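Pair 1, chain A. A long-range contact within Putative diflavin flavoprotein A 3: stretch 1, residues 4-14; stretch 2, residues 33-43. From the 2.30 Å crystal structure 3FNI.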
# COMPACT_ATOMS: atom_id res chain seq x y z
N GLU A 4 -16.05 8.56 -1.74
CA GLU A 4 -15.42 8.91 -0.47
C GLU A 4 -13.89 8.89 -0.56
O GLU A 4 -13.29 8.01 -1.20
CB GLU A 4 -15.90 7.96 0.64
CG GLU A 4 -17.40 8.06 0.95
CD GLU A 4 -17.81 7.24 2.17
OE1 GLU A 4 -18.97 7.35 2.61
OE2 GLU A 4 -16.97 6.48 2.69
N THR A 5 -13.26 9.87 0.09
CA THR A 5 -11.81 9.99 0.13
C THR A 5 -11.25 8.73 0.76
O THR A 5 -11.55 8.42 1.91
CB THR A 5 -11.41 11.20 0.98
OG1 THR A 5 -11.98 12.38 0.39
CG2 THR A 5 -9.89 11.33 1.06
N SER A 6 -10.43 8.01 0.01
CA SER A 6 -9.88 6.76 0.50
C SER A 6 -8.43 6.53 0.12
O SER A 6 -7.88 7.22 -0.74
CB SER A 6 -10.74 5.61 -0.05
OG SER A 6 -10.25 4.35 0.36
N ILE A 7 -7.82 5.57 0.79
CA ILE A 7 -6.44 5.20 0.53
C ILE A 7 -6.47 3.71 0.22
O ILE A 7 -7.11 2.94 0.93
CB ILE A 7 -5.56 5.50 1.77
CG1 ILE A 7 -4.22 4.76 1.66
CG2 ILE A 7 -6.30 5.12 3.02
CD1 ILE A 7 -4.29 3.30 2.08
N GLY A 8 -5.81 3.33 -0.87
CA GLY A 8 -5.81 1.93 -1.26
C GLY A 8 -4.69 1.11 -0.65
O GLY A 8 -3.53 1.51 -0.67
N VAL A 9 -5.07 -0.04 -0.10
CA VAL A 9 -4.15 -0.97 0.53
C VAL A 9 -4.14 -2.24 -0.31
O VAL A 9 -5.15 -2.95 -0.40
CB VAL A 9 -4.60 -1.29 1.97
CG1 VAL A 9 -3.64 -2.27 2.61
CG2 VAL A 9 -4.66 0.00 2.78
N PHE A 10 -3.00 -2.52 -0.94
CA PHE A 10 -2.89 -3.69 -1.80
C PHE A 10 -1.81 -4.65 -1.33
O PHE A 10 -0.65 -4.26 -1.19
CB PHE A 10 -2.56 -3.26 -3.23
CG PHE A 10 -3.41 -2.15 -3.75
CD1 PHE A 10 -3.24 -0.85 -3.28
CD2 PHE A 10 -4.35 -2.38 -4.74
CE1 PHE A 10 -4.01 0.20 -3.78
CE2 PHE A 10 -5.12 -1.34 -5.26
CZ PHE A 10 -4.95 -0.05 -4.78
N TYR A 11 -2.19 -5.90 -1.09
CA TYR A 11 -1.24 -6.90 -0.64
C TYR A 11 -1.80 -8.30 -0.81
O TYR A 11 -2.98 -8.47 -1.12
CB TYR A 11 -0.87 -6.65 0.83
CG TYR A 11 -1.98 -6.95 1.82
CD1 TYR A 11 -3.00 -6.04 2.05
CD2 TYR A 11 -2.00 -8.16 2.52
CE1 TYR A 11 -4.02 -6.31 2.97
CE2 TYR A 11 -3.02 -8.45 3.43
CZ TYR A 11 -4.02 -7.52 3.66
OH TYR A 11 -5.02 -7.79 4.57
N VAL A 12 -0.95 -9.31 -0.61
CA VAL A 12 -1.38 -10.70 -0.74
C VAL A 12 -1.78 -11.24 0.64
O VAL A 12 -0.94 -11.44 1.52
CB VAL A 12 -0.25 -11.57 -1.39
CG1 VAL A 12 1.11 -11.18 -0.81
CG2 VAL A 12 -0.52 -13.06 -1.16
N SER A 13 -3.08 -11.45 0.84
CA SER A 13 -3.56 -11.92 2.12
C SER A 13 -2.99 -13.28 2.49
O SER A 13 -2.70 -14.11 1.63
CB SER A 13 -5.10 -11.98 2.15
OG SER A 13 -5.60 -13.03 1.34
N GLU A 14 -2.83 -13.48 3.80
CA GLU A 14 -2.30 -14.71 4.38
C GLU A 14 -0.86 -15.04 4.02
O GLU A 14 -0.36 -16.09 4.40
CB GLU A 14 -3.19 -15.90 4.00
CG GLU A 14 -4.69 -15.66 4.19
CD GLU A 14 -5.45 -16.96 4.38
OE1 GLU A 14 -6.61 -17.04 3.93
OE2 GLU A 14 -4.89 -17.88 5.00
N GLY A 33 -9.72 9.31 10.22
CA GLY A 33 -11.03 9.41 9.59
C GLY A 33 -11.00 9.23 8.09
O GLY A 33 -12.01 9.46 7.43
N VAL A 34 -9.85 8.83 7.53
CA VAL A 34 -9.73 8.62 6.09
C VAL A 34 -10.15 7.18 5.76
O VAL A 34 -9.79 6.24 6.48
CB VAL A 34 -8.28 8.87 5.61
CG1 VAL A 34 -8.11 8.44 4.16
CG2 VAL A 34 -7.94 10.34 5.76
N GLY A 35 -10.91 7.02 4.68
CA GLY A 35 -11.37 5.70 4.29
C GLY A 35 -10.29 4.81 3.72
O GLY A 35 -9.17 5.25 3.49
N VAL A 36 -10.62 3.55 3.47
CA VAL A 36 -9.64 2.61 2.93
C VAL A 36 -10.30 1.50 2.10
O VAL A 36 -11.40 1.06 2.40
CB VAL A 36 -8.82 1.97 4.08
CG1 VAL A 36 -9.73 1.15 4.97
CG2 VAL A 36 -7.71 1.12 3.52
N ASP A 37 -9.62 1.09 1.03
CA ASP A 37 -10.10 0.02 0.17
C ASP A 37 -9.02 -1.05 0.10
O ASP A 37 -7.88 -0.79 -0.29
CB ASP A 37 -10.42 0.53 -1.25
CG ASP A 37 -11.64 1.45 -1.28
OD1 ASP A 37 -11.50 2.65 -0.94
OD2 ASP A 37 -12.74 0.99 -1.62
N VAL A 38 -9.37 -2.27 0.51
CA VAL A 38 -8.41 -3.36 0.52
C VAL A 38 -8.56 -4.29 -0.68
O VAL A 38 -9.67 -4.72 -1.01
CB VAL A 38 -8.55 -4.19 1.82
CG1 VAL A 38 -7.39 -5.17 1.94
CG2 VAL A 38 -8.60 -3.26 3.02
N VAL A 39 -7.44 -4.59 -1.31
CA VAL A 39 -7.43 -5.46 -2.47
C VAL A 39 -6.41 -6.58 -2.28
O VAL A 39 -5.25 -6.32 -1.94
CB VAL A 39 -7.08 -4.66 -3.74
CG1 VAL A 39 -7.10 -5.56 -4.96
CG2 VAL A 39 -8.08 -3.53 -3.91
N ASP A 40 -6.84 -7.81 -2.48
CA ASP A 40 -5.95 -8.96 -2.35
C ASP A 40 -5.29 -9.18 -3.71
O ASP A 40 -5.97 -9.43 -4.70
CB ASP A 40 -6.74 -10.20 -1.93
CG ASP A 40 -5.91 -11.48 -1.98
OD1 ASP A 40 -4.69 -11.43 -1.72
OD2 ASP A 40 -6.48 -12.55 -2.28
N LEU A 41 -3.97 -9.05 -3.73
CA LEU A 41 -3.17 -9.22 -4.94
C LEU A 41 -3.11 -10.67 -5.39
O LEU A 41 -2.75 -10.97 -6.53
CB LEU A 41 -1.75 -8.72 -4.71
CG LEU A 41 -1.56 -7.22 -4.49
CD1 LEU A 41 -0.10 -6.93 -4.21
CD2 LEU A 41 -2.04 -6.46 -5.73
N GLY A 42 -3.44 -11.58 -4.47
CA GLY A 42 -3.43 -12.99 -4.79
C GLY A 42 -4.70 -13.43 -5.48
O GLY A 42 -4.68 -14.33 -6.32
N ALA A 43 -5.82 -12.80 -5.13
CA ALA A 43 -7.10 -13.13 -5.74
C ALA A 43 -7.27 -12.36 -7.04
O ALA A 43 -7.00 -11.16 -7.09
CB ALA A 43 -8.24 -12.82 -4.77
O HOH W 1 -4.00 -14.29 -1.15

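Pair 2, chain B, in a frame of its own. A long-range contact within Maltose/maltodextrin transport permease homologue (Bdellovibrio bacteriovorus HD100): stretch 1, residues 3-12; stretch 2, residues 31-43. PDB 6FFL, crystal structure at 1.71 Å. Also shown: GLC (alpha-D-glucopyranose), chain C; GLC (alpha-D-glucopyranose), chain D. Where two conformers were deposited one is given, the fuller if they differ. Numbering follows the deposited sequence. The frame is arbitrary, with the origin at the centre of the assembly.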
# COMPACT_ATOMS: atom_id res chain seq x y z
N VAL B 3 30.80 6.76 10.94
CA VAL B 3 29.91 7.31 9.93
C VAL B 3 28.45 7.15 10.36
O VAL B 3 28.06 6.12 10.90
CB VAL B 3 30.17 6.65 8.55
CG1 VAL B 3 29.74 5.19 8.54
CG2 VAL B 3 29.47 7.41 7.46
N ARG B 4 27.65 8.19 10.13
CA ARG B 4 26.23 8.16 10.46
C ARG B 4 25.43 8.28 9.17
O ARG B 4 25.60 9.25 8.42
CB ARG B 4 25.85 9.29 11.41
CG ARG B 4 24.40 9.26 11.86
CD ARG B 4 24.19 10.11 13.11
NE ARG B 4 22.82 10.04 13.60
CZ ARG B 4 22.31 9.03 14.30
NH1 ARG B 4 23.07 7.98 14.59
NH2 ARG B 4 21.05 9.06 14.71
N ILE B 5 24.57 7.30 8.91
CA ILE B 5 23.77 7.28 7.70
C ILE B 5 22.29 7.38 8.08
O ILE B 5 21.91 7.22 9.24
CB ILE B 5 24.03 6.02 6.84
CG1 ILE B 5 23.83 4.75 7.68
CG2 ILE B 5 25.44 6.05 6.24
CD1 ILE B 5 23.90 3.48 6.88
N GLN B 6 21.46 7.65 7.08
CA GLN B 6 20.05 7.97 7.27
C GLN B 6 19.17 7.04 6.45
O GLN B 6 19.50 6.70 5.31
CB GLN B 6 19.74 9.40 6.82
CG GLN B 6 20.31 10.53 7.66
CD GLN B 6 19.58 11.84 7.37
OE1 GLN B 6 18.61 12.19 8.06
NE2 GLN B 6 20.01 12.55 6.33
N ILE B 7 18.02 6.66 7.01
CA ILE B 7 16.97 5.99 6.24
C ILE B 7 15.67 6.76 6.45
O ILE B 7 15.24 6.95 7.60
CB ILE B 7 16.81 4.51 6.63
CG1 ILE B 7 15.58 3.92 5.95
CG2 ILE B 7 16.75 4.35 8.14
CD1 ILE B 7 15.20 2.54 6.46
N TRP B 8 15.07 7.21 5.36
CA TRP B 8 13.72 7.78 5.40
C TRP B 8 12.75 6.71 4.92
O TRP B 8 12.97 6.11 3.87
CB TRP B 8 13.58 9.03 4.53
CG TRP B 8 14.35 10.21 4.98
CD1 TRP B 8 15.20 10.30 6.05
CD2 TRP B 8 14.39 11.49 4.33
NE1 TRP B 8 15.77 11.56 6.10
CE2 TRP B 8 15.27 12.31 5.06
CE3 TRP B 8 13.75 12.02 3.20
CZ2 TRP B 8 15.53 13.63 4.71
CZ3 TRP B 8 14.01 13.34 2.85
CH2 TRP B 8 14.89 14.13 3.60
N HIS B 9 11.68 6.49 5.68
CA HIS B 9 10.74 5.42 5.36
C HIS B 9 9.32 5.86 5.69
O HIS B 9 9.10 6.88 6.36
CB HIS B 9 11.08 4.16 6.15
CG HIS B 9 10.95 4.36 7.63
ND1 HIS B 9 9.74 4.27 8.28
CD2 HIS B 9 11.86 4.72 8.56
CE1 HIS B 9 9.92 4.53 9.57
NE2 HIS B 9 11.20 4.80 9.76
N GLN B 10 8.34 5.06 5.26
CA GLN B 10 6.94 5.34 5.53
C GLN B 10 6.28 4.19 6.31
O GLN B 10 5.10 3.89 6.12
CB GLN B 10 6.17 5.65 4.23
CG GLN B 10 6.46 4.73 3.02
CD GLN B 10 5.94 3.33 3.25
OE1 GLN B 10 6.65 2.47 3.80
NE2 GLN B 10 4.68 3.09 2.86
N MET B 11 7.04 3.57 7.22
CA MET B 11 6.56 2.40 7.96
C MET B 11 5.60 2.78 9.08
O MET B 11 5.93 3.60 9.95
CB MET B 11 7.73 1.62 8.56
CG MET B 11 8.63 0.98 7.53
SD MET B 11 9.79 -0.14 8.35
CE MET B 11 10.94 -0.44 7.01
N ILE B 12 4.45 2.10 9.11
CA ILE B 12 3.47 2.22 10.17
C ILE B 12 4.06 1.78 11.51
O ILE B 12 5.06 1.05 11.58
CB ILE B 12 2.25 1.37 9.79
CG1 ILE B 12 1.01 1.75 10.60
CG2 ILE B 12 2.56 -0.12 9.95
CD1 ILE B 12 -0.19 0.87 10.26
N PRO B 31 30.19 -1.70 14.69
CA PRO B 31 30.85 -0.54 15.29
C PRO B 31 31.38 0.39 14.21
O PRO B 31 31.93 -0.05 13.20
CB PRO B 31 31.99 -1.17 16.10
CG PRO B 31 31.56 -2.54 16.38
CD PRO B 31 30.73 -2.97 15.20
N GLY B 32 31.18 1.68 14.42
CA GLY B 32 31.55 2.67 13.45
C GLY B 32 30.40 3.17 12.59
O GLY B 32 30.54 4.23 11.96
N ILE B 33 29.29 2.45 12.55
CA ILE B 33 28.12 2.86 11.77
C ILE B 33 26.95 3.06 12.73
O ILE B 33 26.62 2.16 13.51
CB ILE B 33 27.75 1.85 10.68
CG1 ILE B 33 28.95 1.51 9.79
CG2 ILE B 33 26.58 2.37 9.84
CD1 ILE B 33 28.62 0.48 8.73
N THR B 34 26.34 4.24 12.67
CA THR B 34 25.06 4.47 13.32
C THR B 34 24.05 4.94 12.28
O THR B 34 24.42 5.42 11.21
CB THR B 34 25.17 5.49 14.46
OG1 THR B 34 25.50 6.78 13.92
CG2 THR B 34 26.24 5.05 15.45
N VAL B 35 22.77 4.80 12.61
CA VAL B 35 21.69 5.01 11.64
C VAL B 35 20.65 5.94 12.26
O VAL B 35 20.17 5.69 13.37
CB VAL B 35 21.04 3.69 11.22
CG1 VAL B 35 19.97 3.95 10.14
CG2 VAL B 35 22.09 2.70 10.74
N GLN B 36 20.28 6.98 11.52
CA GLN B 36 19.16 7.84 11.88
C GLN B 36 17.97 7.51 10.99
O GLN B 36 18.04 7.66 9.76
CB GLN B 36 19.54 9.31 11.74
CG GLN B 36 18.36 10.27 11.84
CD GLN B 36 17.82 10.39 13.25
OE1 GLN B 36 18.56 10.72 14.18
NE2 GLN B 36 16.53 10.13 13.42
N ALA B 37 16.86 7.08 11.60
CA ALA B 37 15.66 6.76 10.85
C ALA B 37 14.64 7.88 11.00
O ALA B 37 14.48 8.45 12.08
CB ALA B 37 15.05 5.44 11.32
N THR B 38 13.95 8.19 9.91
CA THR B 38 12.94 9.24 9.90
C THR B 38 11.70 8.71 9.21
O THR B 38 11.78 8.22 8.08
CB THR B 38 13.44 10.50 9.17
OG1 THR B 38 14.54 11.06 9.89
CG2 THR B 38 12.32 11.54 9.07
N TYR B 39 10.55 8.83 9.88
CA TYR B 39 9.26 8.45 9.31
C TYR B 39 8.65 9.63 8.57
O TYR B 39 8.56 10.73 9.12
CB TYR B 39 8.29 7.99 10.41
CG TYR B 39 6.88 7.84 9.87
CD1 TYR B 39 6.50 6.68 9.20
CD2 TYR B 39 5.93 8.85 10.01
CE1 TYR B 39 5.23 6.53 8.68
CE2 TYR B 39 4.64 8.71 9.50
CZ TYR B 39 4.31 7.54 8.84
OH TYR B 39 3.04 7.39 8.33
N ARG B 40 8.19 9.38 7.35
CA ARG B 40 7.33 10.32 6.64
C ARG B 40 6.20 9.54 5.99
O ARG B 40 6.44 8.47 5.41
CB ARG B 40 8.08 11.10 5.57
CG ARG B 40 9.35 11.76 6.07
CD ARG B 40 9.30 13.24 5.84
NE ARG B 40 10.28 13.94 6.68
CZ ARG B 40 11.44 14.41 6.24
NH1 ARG B 40 11.78 14.27 4.97
NH2 ARG B 40 12.26 15.03 7.08
N GLU B 41 4.99 10.07 6.07
CA GLU B 41 3.86 9.42 5.42
C GLU B 41 4.15 9.30 3.93
O GLU B 41 4.84 10.14 3.35
CB GLU B 41 2.57 10.21 5.66
CG GLU B 41 1.30 9.41 5.33
CD GLU B 41 0.92 9.44 3.85
OE1 GLU B 41 0.22 8.49 3.40
OE2 GLU B 41 1.31 10.40 3.14
N THR B 42 3.62 8.23 3.32
CA THR B 42 3.94 7.84 1.95
C THR B 42 4.04 8.99 0.95
O THR B 42 5.03 9.11 0.23
CB THR B 42 2.89 6.82 1.47
OG1 THR B 42 3.08 5.59 2.18
CG2 THR B 42 3.02 6.56 -0.04
N GLU B 43 3.01 9.85 0.89
CA GLU B 43 3.04 10.97 -0.05
C GLU B 43 4.17 11.93 0.27
O GLU B 43 4.91 12.36 -0.63
CB GLU B 43 1.69 11.69 -0.04
CG GLU B 43 0.51 10.76 -0.20
CD GLU B 43 0.58 9.99 -1.50
OE1 GLU B 43 0.40 8.76 -1.48
OE2 GLU B 43 0.79 10.62 -2.56
C1 GLC C . 1.22 3.09 6.76
C2 GLC C . 1.94 1.99 5.96
C3 GLC C . 1.91 2.29 4.47
C4 GLC C . 0.49 2.60 3.99
C5 GLC C . -0.14 3.70 4.87
C6 GLC C . -1.60 3.93 4.51
O1 GLC C . 1.98 4.30 6.69
O2 GLC C . 3.32 1.91 6.35
O3 GLC C . 2.47 1.16 3.76
O4 GLC C . 0.57 3.02 2.62
O5 GLC C . -0.10 3.32 6.25
O6 GLC C . -2.12 5.06 5.23
C1 GLC D . -0.22 4.03 -3.09
C2 GLC D . 1.00 4.38 -3.94
C3 GLC D . 1.23 5.90 -3.89
C4 GLC D . -0.02 6.63 -4.34
C5 GLC D . -1.22 6.20 -3.49
C6 GLC D . -2.51 6.77 -4.08
O2 GLC D . 2.17 3.67 -3.49
O3 GLC D . 2.33 6.26 -4.76
O4 GLC D . 0.20 8.04 -4.20
O5 GLC D . -1.35 4.77 -3.55
O6 GLC D . -3.62 6.61 -3.18
O HOH W 2 21.69 5.79 16.48
O HOH W 3 21.34 12.16 12.76
O HOH W 4 19.65 7.26 16.30
O HOH W 5 16.81 10.10 8.91

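Both pairs are two parallel beta strands joined edge to edge. In pair 1 strand 6-11 lies beside strand 35-40, with 26° between their directions. In pair 2 strand 4-9 lies beside strand 34-39, at 24°. Fourteen central residues superpose with an RMSD of 0.4 Å.

The backbone ladder is the same. Alternate residues of stretch 1 turn both N and O to the other strand, and these bond to the residues before and after the bridge partner. In pair 1, Val9(A) N donates to Asp37(A) O at 2.9 Å, and Val39(A) N donates to Val9(A) O at 3.0 Å. The matching residue in pair 2 is Ile7(B). Ile7(B) N donates to Gln36(B) O at 2.9 Å, and Ile7(B) O accepts from Thr38(B) N at 2.9 Å.

One face is largely apolar in both. Ile7(A), Val9(A) and Val36(A) match Ile5(B), Ile7(B) and Val35(B). Val9(A) CG2 lies 3.3 Å from Val36(A) CG2. Ile7(B) CG2 lies 3.8 Å from Val35(B) CG1. Val38(A) matches the smaller Ala37(B). Farther along this face, Tyr11(A) matches His9(B). Tyr11(A) CE1 packs 3.7 Å from Val38(A) CG1, while the His9(B) ring takes Tyr39(B) CA over its face in a CH-pi contact.

The other face differs more. Ser6(A) matches Arg4(B), and Asp37(A) matches Gln36(B). The short Ser6(A) donates from OG to Asp37(A) OD1 at 2.5 Å, a very short hydrogen bond. The long Arg4(B) donates from NH2 to Gln36(B) OE1 at 3.0 Å and from NH1 to Thr34(B) OG1 at 2.8 Å. Thr34(B) falls on Gly35(A), which has no side chain to offer.

Gly8(A) matches Gln6(B). A CB on Gly8(A) would clash with Phe10(A) CE1, so the ring occupies that space. In pair 2, water 5 donates to Gln6(B) OE1 and Gln36(B) O, and accepts from Thr38(B) OG1.

Phe10(A) and Trp8(B) fall together, each beside a branched residue: Phe10(A) CD2 is 3.7 Å from Val39(A) CB, and Trp8(B) CD1 is 3.6 Å from Thr38(B) CB. Next along, Leu41(A) matches Arg40(B). Leu41(A) CD2 makes an apolar contact with Phe10(A) CB at 4.1 Å. Arg40(B) instead sets its guanidinium over the face of the Trp8(B) six-membered ring, edge toward the ring and steeply tilted, a cation-pi contact with Arg40(B) CZ 4.2 Å from the centroid.

At the end of the second strand, Asp40(A) OD1 accepts from Ser13(A) N, in the loop after the first, at 3.0 Å. Its counterpart Tyr39(B) instead brings CD1 within 3.2 Å of Met11(B) O.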